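Local coordinates for protein D-mannose isomerase (Marinomonas mediterranea, PDB 5X32) that catalyses the reversible isomerisation of D-mannose to D-fructose and, less efficiently, acts on D-lyxose, but cannot use D-glucose, at residues A[177-182]-A[200-205]; A[185-190]-A[263-268]. One frame throughout, in Å; residues are numbered along the deposited sequence.

Contact 1: residues A[177-182]-A[200-205]; sequences MHMCEA and KLLAKN. With PO4 (phosphate ion), chain C.
Leu202 and Cys180 bring helices 193-212 and 173-190 together. The short segments run nearly antiparallel, at 150°, with their axes 8.9 Å apart. From Leu202, CB lies 4.2 Å from Cys180 CB, an approach that the short cysteine allows. Chi1 (-66°) sets CG beside its own backbone N, and a further extended bond carries CD1 across: it is 3.9 Å from Cys180 N and 3.9 Å from Met179 CG. The branched leucine also touches Leu155 and Tyr156 of strand 155-160. Met179 bends at chi2, its end turning away from Leu202, toward helix 112-127. The small methyl of Ala203 lets the sulfur of Cys180 come to 4.5 Å from its CB, and it also touches Leu262 of helix 249-265.

Elsewhere on helix 173-190, His178 uses both ring nitrogens. ND1 donates to Glu181 OE1 at 2.9 Å, almost straight (170°) and in the ring plane, while NE2 donates to phosphate O3 at 2.9 Å. Tyr113 OH also binds this ion, probably from the crystallisation liquor. Across the helix interface no hydrogen bond forms and cohesion is apolar, whereas His178 points to the anion and Glu181 helps fix the imidazole's rotation.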
loop_
_atom_site.group_PDB
_atom_site.type_symbol
_atom_site.label_atom_id
_atom_site.label_comp_id
_atom_site.label_asym_id
_atom_site.label_seq_id
_atom_site.Cartn_x
_atom_site.Cartn_y
_atom_site.Cartn_z
ATOM N N MET A 177 5.216 -3.471 -7.556
ATOM C CA MET A 177 5.347 -2.319 -6.679
ATOM C C MET A 177 5.263 -2.734 -5.214
ATOM O O MET A 177 6.180 -2.492 -4.401
ATOM C CB MET A 177 4.265 -1.298 -6.991
ATOM C CG MET A 177 4.447 0.046 -6.308
ATOM S SD MET A 177 3.067 1.167 -6.655
ATOM C CE MET A 177 1.703 0.206 -5.974
ATOM N N HIS A 178 4.168 -3.399 -4.874
ATOM C CA HIS A 178 3.978 -3.777 -3.475
ATOM C C HIS A 178 5.008 -4.815 -3.050
ATOM O O HIS A 178 5.391 -4.896 -1.872
ATOM C CB HIS A 178 2.558 -4.259 -3.272
ATOM C CG HIS A 178 1.585 -3.140 -3.114
ATOM N ND1 HIS A 178 1.655 -2.244 -2.068
ATOM C CD2 HIS A 178 0.577 -2.714 -3.910
ATOM C CE1 HIS A 178 0.691 -1.349 -2.196
ATOM N NE2 HIS A 178 0.023 -1.610 -3.307
ATOM N N MET A 179 5.462 -5.602 -4.017
ATOM C CA MET A 179 6.507 -6.555 -3.751
ATOM C C MET A 179 7.789 -5.851 -3.347
ATOM O O MET A 179 8.402 -6.221 -2.343
ATOM C CB MET A 179 6.732 -7.435 -4.968
ATOM C CG MET A 179 7.565 -8.646 -4.670
ATOM S SD MET A 179 6.775 -9.713 -3.460
ATOM C CE MET A 179 8.267 -10.389 -2.720
ATOM N N CYS A 180 8.138 -4.797 -4.088
ATOM C CA CYS A 180 9.302 -3.980 -3.795
ATOM C C CYS A 180 9.231 -3.411 -2.402
ATOM O O CYS A 180 10.182 -3.520 -1.608
ATOM C CB CYS A 180 9.405 -2.838 -4.812
ATOM S SG CYS A 180 10.538 -1.497 -4.332
ATOM N N GLU A 181 8.065 -2.865 -2.083
ATOM C CA GLU A 181 7.829 -2.316 -0.759
ATOM C C GLU A 181 8.004 -3.346 0.355
ATOM O O GLU A 181 8.685 -3.099 1.377
ATOM C CB GLU A 181 6.420 -1.774 -0.699
ATOM C CG GLU A 181 5.945 -1.488 0.694
ATOM C CD GLU A 181 4.427 -1.448 0.787
ATOM O OE1 GLU A 181 3.749 -2.052 -0.086
ATOM O OE2 GLU A 181 3.916 -0.818 1.745
ATOM N N ALA A 182 7.420 -4.522 0.121
ATOM C CA ALA A 182 7.408 -5.581 1.107
ATOM C C ALA A 182 8.825 -6.015 1.383
ATOM O O ALA A 182 9.224 -6.183 2.543
ATOM C CB ALA A 182 6.570 -6.761 0.618
ATOM N N LYS A 200 15.572 -3.443 -5.113
ATOM C CA LYS A 200 16.174 -2.494 -6.047
ATOM C C LYS A 200 16.066 -2.934 -7.504
ATOM O O LYS A 200 15.924 -2.089 -8.407
ATOM C CB LYS A 200 17.622 -2.228 -5.665
ATOM C CG LYS A 200 17.774 -1.831 -4.212
ATOM C CD LYS A 200 19.208 -1.495 -3.880
ATOM C CE LYS A 200 19.841 -0.750 -5.033
ATOM N NZ LYS A 200 21.001 0.063 -4.608
ATOM N N LEU A 201 16.101 -4.244 -7.729
ATOM C CA LEU A 201 15.939 -4.772 -9.085
ATOM C C LEU A 201 14.527 -4.509 -9.626
ATOM O O LEU A 201 14.350 -4.131 -10.791
ATOM C CB LEU A 201 16.245 -6.269 -9.117
ATOM C CG LEU A 201 16.110 -6.978 -10.469
ATOM C CD1 LEU A 201 16.848 -6.254 -11.569
ATOM C CD2 LEU A 201 16.547 -8.438 -10.384
ATOM N N LEU A 202 13.528 -4.720 -8.769
ATOM C CA LEU A 202 12.139 -4.461 -9.117
ATOM C C LEU A 202 11.951 -2.975 -9.405
ATOM O O LEU A 202 11.316 -2.583 -10.402
ATOM C CB LEU A 202 11.214 -4.925 -7.991
ATOM C CG LEU A 202 11.210 -6.436 -7.772
ATOM C CD1 LEU A 202 10.400 -6.843 -6.552
ATOM C CD2 LEU A 202 10.685 -7.115 -9.023
ATOM N N ALA A 203 12.506 -2.156 -8.515
ATOM C CA ALA A 203 12.466 -0.708 -8.679
ATOM C C ALA A 203 13.014 -0.326 -10.037
ATOM O O ALA A 203 12.348 0.389 -10.780
ATOM C CB ALA A 203 13.254 -0.009 -7.573
ATOM N N LYS A 204 14.203 -0.835 -10.375
ATOM C CA LYS A 204 14.831 -0.515 -11.659
ATOM C C LYS A 204 13.956 -0.953 -12.826
ATOM O O LYS A 204 13.773 -0.204 -13.802
ATOM C CB LYS A 204 16.211 -1.162 -11.792
ATOM C CG LYS A 204 16.864 -0.898 -13.160
ATOM C CD LYS A 204 18.371 -0.742 -13.083
ATOM C CE LYS A 204 18.751 0.694 -12.770
ATOM N NZ LYS A 204 20.137 0.881 -12.273
ATOM N N ASN A 205 13.480 -2.196 -12.753
ATOM C CA ASN A 205 12.715 -2.781 -13.846
ATOM C C ASN A 205 11.375 -2.139 -14.142
ATOM O O ASN A 205 10.942 -2.087 -15.304
ATOM C CB ASN A 205 12.533 -4.262 -13.594
ATOM C CG ASN A 205 13.738 -5.028 -14.018
ATOM O OD1 ASN A 205 14.297 -4.725 -15.073
ATOM N ND2 ASN A 205 14.169 -6.006 -13.218
HETATM P P PO4 C . -2.665 -0.386 -4.675
HETATM O O1 PO4 C . -2.154 -1.196 -5.846
HETATM O O2 PO4 C . -3.875 0.421 -5.118
HETATM O O3 PO4 C . -1.628 0.582 -4.129
HETATM O O4 PO4 C . -3.010 -1.379 -3.593
#

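Contact 2: residues A[185-190]-A[263-268]; sequences SAFDAT and DKRSPE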
loop_
_atom_site.group_PDB
_atom_site.type_symbol
_atom_site.label_atom_id
_atom_site.label_comp_id
_atom_site.label_asym_id
_atom_site.label_seq_id
_atom_site.Cartn_x
_atom_site.Cartn_y
_atom_site.Cartn_z
ATOM N N SER A 185 10.641 -3.776 3.612
ATOM C CA SER A 185 10.241 -4.032 4.994
ATOM C C SER A 185 11.004 -5.245 5.540
ATOM O O SER A 185 11.429 -5.285 6.711
ATOM C CB SER A 185 8.735 -4.268 5.081
ATOM O OG SER A 185 8.312 -4.443 6.424
ATOM N N ALA A 186 11.193 -6.226 4.662
ATOM C CA ALA A 186 11.881 -7.453 5.020
ATOM C C ALA A 186 13.349 -7.157 5.295
ATOM O O ALA A 186 13.917 -7.658 6.259
ATOM C CB ALA A 186 11.740 -8.489 3.911
ATOM N N PHE A 187 13.970 -6.360 4.437
ATOM C CA PHE A 187 15.353 -5.964 4.668
ATOM C C PHE A 187 15.526 -5.201 5.981
ATOM O O PHE A 187 16.510 -5.386 6.673
ATOM C CB PHE A 187 15.899 -5.137 3.511
ATOM C CG PHE A 187 17.252 -4.558 3.789
ATOM C CD1 PHE A 187 18.363 -5.383 3.850
ATOM C CD2 PHE A 187 17.423 -3.202 3.993
ATOM C CE1 PHE A 187 19.621 -4.862 4.109
ATOM C CE2 PHE A 187 18.682 -2.678 4.247
ATOM C CZ PHE A 187 19.778 -3.509 4.306
ATOM N N ASP A 188 14.606 -4.304 6.306
ATOM C CA ASP A 188 14.726 -3.594 7.577
ATOM C C ASP A 188 14.598 -4.557 8.759
ATOM O O ASP A 188 15.328 -4.453 9.751
ATOM C CB ASP A 188 13.662 -2.500 7.703
ATOM C CG ASP A 188 13.932 -1.288 6.826
ATOM O OD1 ASP A 188 15.017 -1.175 6.200
ATOM O OD2 ASP A 188 13.037 -0.418 6.791
ATOM N N ALA A 189 13.673 -5.504 8.639
ATOM C CA ALA A 189 13.391 -6.413 9.730
ATOM C C ALA A 189 14.480 -7.462 9.930
ATOM O O ALA A 189 14.700 -7.926 11.060
ATOM C CB ALA A 189 12.046 -7.096 9.503
ATOM N N THR A 190 15.148 -7.846 8.841
ATOM C CA THR A 190 16.060 -8.989 8.869
ATOM C C THR A 190 17.486 -8.620 8.523
ATOM O O THR A 190 18.415 -9.355 8.845
ATOM C CB THR A 190 15.639 -10.095 7.868
ATOM O OG1 THR A 190 15.748 -9.606 6.520
ATOM C CG2 THR A 190 14.229 -10.584 8.146
ATOM N N ASP A 263 16.626 5.054 -1.934
ATOM C CA ASP A 263 17.758 5.952 -2.057
ATOM C C ASP A 263 18.374 6.225 -0.693
ATOM O O ASP A 263 19.528 6.659 -0.615
ATOM C CB ASP A 263 17.357 7.261 -2.737
ATOM C CG ASP A 263 18.553 8.026 -3.259
ATOM O OD1 ASP A 263 19.658 7.440 -3.288
ATOM O OD2 ASP A 263 18.383 9.187 -3.683
ATOM N N LYS A 264 17.626 6.010 0.391
ATOM C CA LYS A 264 18.286 6.203 1.677
ATOM C C LYS A 264 18.911 4.901 2.147
ATOM O O LYS A 264 19.899 4.915 2.874
ATOM C CB LYS A 264 17.291 6.710 2.732
ATOM C CG LYS A 264 17.461 6.190 4.203
ATOM C CD LYS A 264 18.793 6.431 4.943
ATOM C CE LYS A 264 18.620 6.222 6.451
ATOM N NZ LYS A 264 18.114 4.815 6.788
ATOM N N ARG A 265 18.430 3.772 1.654
ATOM C CA ARG A 265 19.004 2.505 2.086
ATOM C C ARG A 265 20.217 2.120 1.259
ATOM O O ARG A 265 21.275 1.803 1.798
ATOM C CB ARG A 265 17.950 1.403 2.035
ATOM C CG ARG A 265 16.682 1.822 2.709
ATOM C CD ARG A 265 15.684 0.698 2.900
ATOM N NE ARG A 265 14.410 1.234 3.361
ATOM C CZ ARG A 265 14.204 1.789 4.550
ATOM N NH1 ARG A 265 15.192 1.886 5.428
ATOM N NH2 ARG A 265 13.001 2.248 4.867
ATOM N N SER A 266 20.072 2.178 -0.053
ATOM C CA SER A 266 21.140 1.778 -0.947
ATOM C C SER A 266 21.102 2.704 -2.157
ATOM O O SER A 266 20.452 2.396 -3.160
ATOM C CB SER A 266 20.959 0.302 -1.326
ATOM O OG SER A 266 21.909 -0.153 -2.269
ATOM N N PRO A 267 21.776 3.865 -2.046
ATOM C CA PRO A 267 21.686 4.993 -2.995
ATOM C C PRO A 267 21.993 4.664 -4.456
ATOM O O PRO A 267 22.724 3.732 -4.751
ATOM C CB PRO A 267 22.708 5.996 -2.464
ATOM C CG PRO A 267 23.029 5.587 -1.076
ATOM C CD PRO A 267 22.671 4.146 -0.906
ATOM N N GLU A 268 21.419 5.458 -5.352
ATOM C CA GLU A 268 21.520 5.270 -6.793
ATOM C C GLU A 268 21.202 6.607 -7.454
ATOM O O GLU A 268 20.180 7.223 -7.132
ATOM C CB GLU A 268 20.552 4.194 -7.278
ATOM C CG GLU A 268 21.150 3.210 -8.263
ATOM C CD GLU A 268 21.888 2.078 -7.568
ATOM O OE1 GLU A 268 21.268 1.357 -6.759
ATOM O OE2 GLU A 268 23.094 1.906 -7.821
#
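Asp188 and Arg265 face each other as opposite charges, but not in the side-on pairing often seen between a carboxylate and a guanidinium group. The carboxylate stands steeply over one face of the guanidinium, the two planes turned 77° apart. OD1 of Asp188 is 3.2 Å from NH1 of Arg265, and Asp188 OD2 is 3.3 Å from Arg265 NH2. Because OD1 sits well out of the guanidinium plane, no N-H points at it: this salt bridge rests on charge alone. Beside it, Phe187 turns its ring edge to the arginine's aliphatic part, with CD2 4.4 Å from Arg265 CD. Arginine suits this place because its long chain offers its CD methylene to the ring edge and charge to the acid.

Asp188 holds CG beside its backbone N (chi1 -73°), which brings the carboxylate nearer to Arg265. Arg265 stretches out from CG to NE, carrying its charge across to helix 173-190. It stands at the close of helix 249-265, with Ser266 the first residue to leave helical geometry. In the outer shell, Phe187 touches Leu196 of helix 193-212, and Lys200 of that helix holds Ser266 and Glu268. Close to the end of helix 173-190, Thr190 OG1 donates to Ala186 O at 2.7 Å from above the carbonyl plane; the same oxygen also accepts from Thr190 N. Lys390 brings a second positive charge close to Arg265 NH2, and Asp188 would probably ease that repulsion.

Two helix ends are thus linked near the surface by charge and a ring edge, away from the probable catalytic histidines, His251 and His380. Such links between neighbouring helices fit the (alpha/alpha)6 barrel of the N-acylglucosamine 2-epimerase family.

In the fold
Helix 173-190 serves both contacts: residues 177-182 meet the following helix, 193-212, in contact 1, and residues 185-190 meet the end of helix 249-265 in contact 2. The centres are about 11 Å apart. Along the chain the segments alternate, 177-182, 185-190, 200-205 and then 263-268, so the two pairings interlock. Lys200 joins them directly, its NZ forming a salt bridge with Glu268 OE1 and a probable hydrogen bond with Ser266 OG, which ties helix 193-212 to the residues just after helix 249-265. The links thus run through the helical barrel from the buried level, where the side chain of Cys180 is about 11 Å from that of His251, probably catalytic, to the surface.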